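Local structure of CRISPR pre-crRNA endoribonuclease Cas5d (Mannheimia succiniciproducens, 3KG4) at residues 50-61 / 115-125. The protein cleaves precursor CRISPR RNA without needing a metal cofactor, as the Cas5d endoribonuclease of a subtype I-C CRISPR antiviral defence system. Numbering follows the deposited sequence.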
loop_
_atom_site.group_PDB
_atom_site.type_symbol
_atom_site.label_atom_id
_atom_site.label_comp_id
_atom_site.label_asym_id
_atom_site.label_seq_id
_atom_site.Cartn_x
_atom_site.Cartn_y
_atom_site.Cartn_z
ATOM N N ALA A 50 17.852 -1.239 -8.961
ATOM C CA ALA A 50 17.743 -0.256 -10.010
ATOM C C ALA A 50 16.509 0.653 -9.806
ATOM O O ALA A 50 16.538 1.817 -10.209
ATOM C CB ALA A 50 17.708 -0.947 -11.404
ATOM N N ILE A 51 15.461 0.139 -9.155
ATOM C CA ILE A 51 14.182 0.891 -9.052
ATOM C C ILE A 51 13.681 1.106 -7.620
ATOM O O ILE A 51 14.061 0.393 -6.699
ATOM C CB ILE A 51 13.038 0.209 -9.832
ATOM C CG1 ILE A 51 12.736 -1.168 -9.247
ATOM C CG2 ILE A 51 13.379 0.170 -11.360
ATOM C CD1 ILE A 51 11.315 -1.655 -9.438
ATOM N N ASN A 52 12.817 2.114 -7.472
ATOM C CA ASN A 52 12.028 2.336 -6.262
ATOM C C ASN A 52 10.589 2.514 -6.705
ATOM O O ASN A 52 10.324 3.153 -7.738
ATOM C CB ASN A 52 12.507 3.577 -5.466
ATOM C CG ASN A 52 13.742 3.281 -4.582
ATOM O OD1 ASN A 52 14.659 4.114 -4.476
ATOM N ND2 ASN A 52 13.774 2.088 -3.961
ATOM N N TRP A 53 9.683 1.874 -5.975
ATOM C CA TRP A 53 8.257 2.037 -6.195
ATOM C C TRP A 53 7.779 3.305 -5.513
ATOM O O TRP A 53 8.051 3.525 -4.311
ATOM C CB TRP A 53 7.488 0.866 -5.648
ATOM C CG TRP A 53 7.680 -0.365 -6.384
ATOM C CD1 TRP A 53 8.268 -1.501 -5.937
ATOM C CD2 TRP A 53 7.252 -0.626 -7.724
ATOM N NE1 TRP A 53 8.219 -2.475 -6.921
ATOM C CE2 TRP A 53 7.629 -1.945 -8.035
ATOM C CE3 TRP A 53 6.594 0.136 -8.696
ATOM C CZ2 TRP A 53 7.378 -2.518 -9.284
ATOM C CZ3 TRP A 53 6.365 -0.419 -9.939
ATOM C CH2 TRP A 53 6.727 -1.739 -10.215
ATOM N N VAL A 54 7.068 4.140 -6.254
ATOM C CA VAL A 54 6.520 5.374 -5.673
ATOM C C VAL A 54 4.990 5.270 -5.623
ATOM O O VAL A 54 4.364 5.085 -6.664
ATOM C CB VAL A 54 6.995 6.589 -6.491
ATOM C CG1 VAL A 54 6.322 7.909 -5.999
ATOM C CG2 VAL A 54 8.519 6.675 -6.436
ATOM N N ILE A 55 4.388 5.409 -4.425
ATOM C CA ILE A 55 2.942 5.267 -4.287
ATOM C C ILE A 55 2.300 6.593 -4.704
ATOM O O ILE A 55 2.702 7.673 -4.224
ATOM C CB ILE A 55 2.519 4.892 -2.860
ATOM C CG1 ILE A 55 3.280 3.655 -2.360
ATOM C CG2 ILE A 55 1.026 4.544 -2.781
ATOM C CD1 ILE A 55 3.189 2.457 -3.278
ATOM N N ASP A 56 1.304 6.503 -5.573
ATOM C CA ASP A 56 0.581 7.692 -6.061
ATOM C C ASP A 56 -0.808 7.820 -5.443
ATOM O O ASP A 56 -1.240 8.927 -5.057
ATOM C CB ASP A 56 0.484 7.652 -7.580
ATOM C CG ASP A 56 1.832 7.654 -8.236
ATOM O OD1 ASP A 56 2.624 8.563 -7.939
ATOM O OD2 ASP A 56 2.113 6.716 -9.030
ATOM N N LYS A 57 -1.546 6.741 -5.412
ATOM C CA LYS A 57 -2.898 6.787 -4.861
ATOM C C LYS A 57 -3.169 5.525 -4.054
ATOM O O LYS A 57 -2.707 4.454 -4.401
ATOM C CB LYS A 57 -3.941 6.923 -5.986
ATOM C CG LYS A 57 -3.857 8.234 -6.806
ATOM C CD LYS A 57 -4.901 8.238 -7.899
ATOM C CE LYS A 57 -5.015 9.600 -8.654
ATOM N NZ LYS A 57 -6.037 9.339 -9.740
ATOM N N ILE A 58 -3.960 5.647 -3.007
ATOM C CA ILE A 58 -4.486 4.500 -2.296
ATOM C C ILE A 58 -6.000 4.618 -2.308
ATOM O O ILE A 58 -6.548 5.552 -1.722
ATOM C CB ILE A 58 -3.982 4.474 -0.795
ATOM C CG1 ILE A 58 -2.448 4.331 -0.751
ATOM C CG2 ILE A 58 -4.702 3.403 -0.034
ATOM C CD1 ILE A 58 -1.810 4.790 0.597
ATOM N N TYR A 59 -6.663 3.672 -2.958
ATOM C CA TYR A 59 -8.112 3.569 -2.942
ATOM C C TYR A 59 -8.553 2.694 -1.796
ATOM O O TYR A 59 -8.128 1.543 -1.698
ATOM C CB TYR A 59 -8.619 2.935 -4.224
ATOM C CG TYR A 59 -8.295 3.675 -5.481
ATOM C CD1 TYR A 59 -9.245 4.478 -6.117
ATOM C CD2 TYR A 59 -7.029 3.587 -6.047
ATOM C CE1 TYR A 59 -8.922 5.132 -7.329
ATOM C CE2 TYR A 59 -6.702 4.248 -7.205
ATOM C CZ TYR A 59 -7.651 4.994 -7.865
ATOM O OH TYR A 59 -7.262 5.608 -9.044
ATOM N N VAL A 60 -9.434 3.216 -0.954
ATOM C CA VAL A 60 -9.928 2.510 0.213
ATOM C C VAL A 60 -11.325 2.021 -0.073
ATOM O O VAL A 60 -12.243 2.834 -0.228
ATOM C CB VAL A 60 -9.999 3.413 1.458
ATOM C CG1 VAL A 60 -10.524 2.622 2.630
ATOM C CG2 VAL A 60 -8.652 3.968 1.762
ATOM N N LEU A 61 -11.489 0.697 -0.085
ATOM C CA LEU A 61 -12.689 0.042 -0.639
ATOM C C LEU A 61 -13.715 -0.379 0.399
ATOM O O LEU A 61 -14.898 -0.507 0.086
ATOM C CB LEU A 61 -12.273 -1.197 -1.452
ATOM C CG LEU A 61 -11.287 -0.928 -2.580
ATOM C CD1 LEU A 61 -10.970 -2.221 -3.328
ATOM C CD2 LEU A 61 -11.877 0.129 -3.511
ATOM N N ALA A 115 -9.710 -3.887 2.079
ATOM C CA ALA A 115 -9.314 -4.005 0.686
ATOM C C ALA A 115 -8.959 -2.654 0.128
ATOM O O ALA A 115 -9.662 -1.648 0.359
ATOM C CB ALA A 115 -10.439 -4.638 -0.124
ATOM N N TYR A 116 -7.889 -2.635 -0.649
ATOM C CA TYR A 116 -7.412 -1.419 -1.257
ATOM C C TYR A 116 -7.049 -1.631 -2.721
ATOM O O TYR A 116 -6.809 -2.761 -3.140
ATOM C CB TYR A 116 -6.175 -0.881 -0.544
ATOM C CG TYR A 116 -6.294 -0.855 0.979
ATOM C CD1 TYR A 116 -6.913 0.212 1.635
ATOM C CD2 TYR A 116 -5.801 -1.893 1.755
ATOM C CE1 TYR A 116 -7.041 0.214 2.988
ATOM C CE2 TYR A 116 -5.937 -1.872 3.150
ATOM C CZ TYR A 116 -6.532 -0.808 3.749
ATOM O OH TYR A 116 -6.698 -0.772 5.122
ATOM N N VAL A 117 -6.937 -0.529 -3.442
ATOM C CA VAL A 117 -6.126 -0.488 -4.659
ATOM C C VAL A 117 -4.960 0.431 -4.411
ATOM O O VAL A 117 -5.120 1.573 -3.905
ATOM C CB VAL A 117 -6.913 0.002 -5.913
ATOM C CG1 VAL A 117 -6.013 -0.030 -7.148
ATOM C CG2 VAL A 117 -8.092 -0.901 -6.112
ATOM N N ILE A 118 -3.781 -0.067 -4.772
ATOM C CA ILE A 118 -2.539 0.694 -4.739
ATOM C C ILE A 118 -2.169 1.076 -6.149
ATOM O O ILE A 118 -2.033 0.193 -7.031
ATOM C CB ILE A 118 -1.403 -0.164 -4.190
ATOM C CG1 ILE A 118 -1.769 -0.708 -2.808
ATOM C CG2 ILE A 118 -0.089 0.618 -4.223
ATOM C CD1 ILE A 118 -2.281 0.358 -1.828
ATOM N N GLU A 119 -2.033 2.379 -6.372
ATOM C CA GLU A 119 -1.636 2.895 -7.656
ATOM C C GLU A 119 -0.253 3.492 -7.493
ATOM O O GLU A 119 -0.058 4.318 -6.615
ATOM C CB GLU A 119 -2.632 3.951 -8.123
ATOM C CG GLU A 119 -2.414 4.405 -9.520
ATOM C CD GLU A 119 -3.615 5.273 -10.009
ATOM O OE1 GLU A 119 -4.753 4.778 -10.051
ATOM O OE2 GLU A 119 -3.380 6.445 -10.355
ATOM N N ALA A 120 0.683 3.084 -8.344
ATOM C CA ALA A 120 2.099 3.362 -8.177
ATOM C C ALA A 120 2.817 3.426 -9.515
ATOM O O ALA A 120 2.309 2.903 -10.540
ATOM C CB ALA A 120 2.777 2.225 -7.276
ATOM N N HIS A 121 4.000 4.016 -9.499
ATOM C CA HIS A 121 4.901 3.936 -10.634
ATOM C C HIS A 121 6.329 3.659 -10.144
ATOM O O HIS A 121 6.624 3.724 -8.924
ATOM C CB HIS A 121 4.825 5.236 -11.461
ATOM C CG HIS A 121 5.345 6.441 -10.754
ATOM N ND1 HIS A 121 4.584 7.202 -9.887
ATOM C CD2 HIS A 121 6.559 7.023 -10.791
ATOM C CE1 HIS A 121 5.323 8.193 -9.418
ATOM N NE2 HIS A 121 6.531 8.090 -9.939
ATOM N N ALA A 122 7.214 3.338 -11.082
ATOM C CA ALA A 122 8.627 3.081 -10.776
ATOM C C ALA A 122 9.499 4.295 -11.117
ATOM O O ALA A 122 9.221 5.009 -12.074
ATOM C CB ALA A 122 9.115 1.814 -11.555
ATOM N N VAL A 123 10.526 4.544 -10.301
ATOM C CA VAL A 123 11.557 5.535 -10.598
ATOM C C VAL A 123 12.878 4.774 -10.608
ATOM O O VAL A 123 13.018 3.776 -9.890
ATOM C CB VAL A 123 11.600 6.688 -9.560
ATOM C CG1 VAL A 123 11.949 6.177 -8.156
ATOM C CG2 VAL A 123 12.614 7.769 -9.979
ATOM N N MET A 124 13.808 5.213 -11.465
ATOM C CA MET A 124 15.138 4.613 -11.542
ATOM C C MET A 124 15.985 5.231 -10.445
ATOM O O MET A 124 15.870 6.412 -10.176
ATOM C CB MET A 124 15.793 4.861 -12.912
ATOM C CG MET A 124 14.941 4.468 -14.106
ATOM S SD MET A 124 14.233 2.846 -14.012
ATOM C CE MET A 124 15.706 1.836 -13.899
ATOM N N THR A 125 16.793 4.409 -9.791
ATOM C CA THR A 125 17.724 4.876 -8.749
ATOM C C THR A 125 19.102 5.216 -9.352
ATOM O O THR A 125 19.394 4.859 -10.497
ATOM C CB THR A 125 17.912 3.806 -7.633
ATOM O OG1 THR A 125 18.569 2.636 -8.155
ATOM C CG2 THR A 125 16.579 3.404 -7.047
HETATM O O HOH W 1 -5.432 7.147 -11.752
#
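Two central strands of the antiparallel sheet, 51-60 and 115-124, pair along their whole length, with one classic beta bulge where Asp-56 and Lys-57 both face Glu-119. There Glu-119 O accepts two bonds, from Asp-56 N (2.8 Å) and Lys-57 N (3.1 Å). The bulge turns the Asp-56 side chain toward the neighbouring strand, where OD2 accepts a hydrogen bond from His-121 ND1 (2.7 Å, 172°) on its syn lone pair. Carboxylate and imidazole are nearly coplanar, 4° apart. His-121 CG sits between its own backbone N and carbonyl carbon (chi1 67°), swinging the ring over Val-54, whose CB makes a CH-pi contact with one face. On the same side of the sheet Glu-119 reaches out extended, and Tyr-59 OH donates to its OE1 (2.8 Å) from above the carboxylate plane; Arg-8 also salt-bridges OE1. Glu-119 OE2 forms a long salt bridge with Lys-57 NZ (4.0 Å), supplemented by a bridging water. The opposite face is largely apolar: Ile-55 CD1 meets Ile-118 CG2 (3.9 Å) and Ala-120 CB, Leu-42 packs on Ile-55 and Ala-120, and Phe-141 meets Trp-53 edge-to-face. Helices 35-45 and 135-146 on this one face are consistent with the ferredoxin-like fold of RAMP-type Cas5 proteins.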